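Local coordinates for response regulator receiver modulated diguanylate cyclase with PAS/PAC sensor (PDB 3CG0), which probably receives a phosphoryl signal through this receiver domain and relays it to a diguanylate cyclase module that makes the messenger cyclic di-GMP, at residues C[84-89]-C[107-112]. Numbering follows the deposited sequence.
Sequences PIIFIT and GYLAKP
Phe87 and Leu109 meet through their backbones in the parallel pairing that closes a beta-alpha-beta crossover of the CheY-like receiver fold: strand 85-89 leads through helix 94-101 into strand 107-110, outermost within this chain. The pairing illustrates how parallel strands satisfy main-chain groups in alternation. Phe87 uses both of its own, its N donating to Gly107 O at 3.2 Å and its O receiving Leu109 N at 2.7 Å, a nearly straight bond (174° at the hydrogen). Thr89 repeats the pattern, giving its N to Leu109 O and taking Lys111 N on its own O at 3.0 Å. Leu109 O is approached from above its carbonyl plane by Thr89 N, and Ile88 CA adds a weaker C-H...O contact. Ile88 itself turns its backbone bonding the other way, to Val60 on strand 57-61.

On the face shared by Phe87 and Tyr108, the two side chains run side by side; their planes lie within 15° of parallel but are slid so far apart that the rings barely overlap, touching through Phe87 CD2 on Tyr108 CE1, with Phe87 CB beside CD1. Thr89 CG2 meets the Tyr108 ring at its edge. Tyr108 OH hydrogen-bonds to Glu132 of the second subunit, across the interface. On the other face, Ile86 CG2 packs against Leu109 CD2. Lys111 CG sits between backbone N and carbonyl carbon (chi1 57°), bringing CG and CD against Thr89 O. The chain crosses Ile88 at about a right angle, and NZ makes weak, long ion pairs with Glu16 and Asp61, the predicted phosphoacceptor, unmodified here, consistent with the active-site lysine of CheY-like receivers. Along the way, its CD rests 3.7 Å from Ile88 CG2.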
loop_
_atom_site.group_PDB
_atom_site.type_symbol
_atom_site.label_atom_id
_atom_site.label_comp_id
_atom_site.label_asym_id
_atom_site.label_seq_id
_atom_site.Cartn_x
_atom_site.Cartn_y
_atom_site.Cartn_z
ATOM N N PRO C 84 -11.929 17.970 -8.683
ATOM C CA PRO C 84 -12.860 16.938 -9.090
ATOM C C PRO C 84 -14.255 17.532 -9.289
ATOM O O PRO C 84 -14.641 18.460 -8.587
ATOM C CB PRO C 84 -12.904 15.992 -7.897
ATOM C CG PRO C 84 -11.790 16.378 -7.009
ATOM C CD PRO C 84 -11.437 17.787 -7.310
ATOM N N ILE C 85 -15.006 16.947 -10.213
ATOM C CA ILE C 85 -16.283 17.457 -10.640
ATOM C C ILE C 85 -17.360 16.409 -10.478
ATOM O O ILE C 85 -17.212 15.286 -10.961
ATOM C CB ILE C 85 -16.242 17.846 -12.143
ATOM C CG1 ILE C 85 -15.174 18.924 -12.397
ATOM C CG2 ILE C 85 -17.624 18.303 -12.618
ATOM C CD1 ILE C 85 -15.252 20.144 -11.460
ATOM N N ILE C 86 -18.443 16.789 -9.813
ATOM C CA ILE C 86 -19.677 16.028 -9.899
ATOM C C ILE C 86 -20.689 16.915 -10.589
ATOM O O ILE C 86 -20.856 18.078 -10.209
ATOM C CB ILE C 86 -20.190 15.605 -8.512
ATOM C CG1 ILE C 86 -19.070 14.898 -7.746
ATOM C CG2 ILE C 86 -21.455 14.725 -8.633
ATOM C CD1 ILE C 86 -19.486 14.351 -6.414
ATOM N N PHE C 87 -21.326 16.396 -11.639
ATOM C CA PHE C 87 -22.357 17.168 -12.318
ATOM C C PHE C 87 -23.687 16.963 -11.643
ATOM O O PHE C 87 -24.036 15.850 -11.275
ATOM C CB PHE C 87 -22.494 16.790 -13.786
ATOM C CG PHE C 87 -21.471 17.416 -14.677
ATOM C CD1 PHE C 87 -21.461 18.794 -14.912
ATOM C CD2 PHE C 87 -20.547 16.617 -15.334
ATOM C CE1 PHE C 87 -20.529 19.345 -15.747
ATOM C CE2 PHE C 87 -19.599 17.168 -16.181
ATOM C CZ PHE C 87 -19.582 18.525 -16.384
ATOM N N ILE C 88 -24.422 18.052 -11.486
ATOM C CA ILE C 88 -25.804 18.013 -11.020
ATOM C C ILE C 88 -26.704 18.031 -12.250
ATOM O O ILE C 88 -26.604 18.934 -13.088
ATOM C CB ILE C 88 -26.114 19.206 -10.078
ATOM C CG1 ILE C 88 -25.100 19.272 -8.918
ATOM C CG2 ILE C 88 -27.544 19.141 -9.580
ATOM C CD1 ILE C 88 -25.041 18.006 -8.035
ATOM N N THR C 89 -27.561 17.025 -12.380
ATOM C CA THR C 89 -28.330 16.850 -13.611
ATOM C C THR C 89 -29.839 16.951 -13.407
ATOM O O THR C 89 -30.351 16.722 -12.309
ATOM C CB THR C 89 -28.034 15.492 -14.311
ATOM O OG1 THR C 89 -28.576 14.419 -13.535
ATOM C CG2 THR C 89 -26.549 15.274 -14.513
ATOM N N GLY C 107 -18.919 11.686 -11.506
ATOM C CA GLY C 107 -20.230 11.087 -11.698
ATOM C C GLY C 107 -21.256 12.162 -11.994
ATOM O O GLY C 107 -20.893 13.311 -12.269
ATOM N N TYR C 108 -22.530 11.766 -11.933
ATOM C CA TYR C 108 -23.670 12.632 -12.193
ATOM C C TYR C 108 -24.710 12.399 -11.109
ATOM O O TYR C 108 -25.054 11.259 -10.794
ATOM C CB TYR C 108 -24.279 12.330 -13.573
ATOM C CG TYR C 108 -23.300 12.443 -14.728
ATOM C CD1 TYR C 108 -23.192 13.620 -15.461
ATOM C CD2 TYR C 108 -22.486 11.368 -15.087
ATOM C CE1 TYR C 108 -22.296 13.725 -16.503
ATOM C CE2 TYR C 108 -21.585 11.469 -16.120
ATOM C CZ TYR C 108 -21.497 12.648 -16.829
ATOM O OH TYR C 108 -20.610 12.747 -17.868
ATOM N N LEU C 109 -25.187 13.484 -10.515
ATOM C CA LEU C 109 -26.217 13.426 -9.474
ATOM C C LEU C 109 -27.502 14.081 -9.959
ATOM O O LEU C 109 -27.514 15.277 -10.255
ATOM C CB LEU C 109 -25.722 14.103 -8.188
ATOM C CG LEU C 109 -25.324 13.232 -6.985
ATOM C CD1 LEU C 109 -25.020 11.782 -7.332
ATOM C CD2 LEU C 109 -24.159 13.854 -6.249
ATOM N N ALA C 110 -28.571 13.293 -10.051
ATOM C CA ALA C 110 -29.858 13.791 -10.521
ATOM C C ALA C 110 -30.646 14.438 -9.392
ATOM O O ALA C 110 -30.805 13.848 -8.325
ATOM C CB ALA C 110 -30.658 12.670 -11.165
ATOM N N LYS C 111 -31.129 15.657 -9.628
ATOM C CA LYS C 111 -31.922 16.373 -8.627
ATOM C C LYS C 111 -33.386 15.902 -8.641
ATOM O O LYS C 111 -33.931 15.632 -9.718
ATOM C CB LYS C 111 -31.788 17.900 -8.785
ATOM C CG LYS C 111 -32.172 18.471 -10.148
ATOM C CD LYS C 111 -31.107 19.439 -10.663
ATOM C CE LYS C 111 -31.182 20.814 -10.025
ATOM N NZ LYS C 111 -31.772 21.795 -10.963
ATOM N N PRO C 112 -34.025 15.775 -7.452
ATOM C CA PRO C 112 -33.534 16.021 -6.084
ATOM C C PRO C 112 -32.497 14.996 -5.630
ATOM O O PRO C 112 -32.724 13.784 -5.717
ATOM C CB PRO C 112 -34.801 15.916 -5.220
ATOM C CG PRO C 112 -35.949 15.968 -6.185
ATOM C CD PRO C 112 -35.432 15.339 -7.435
#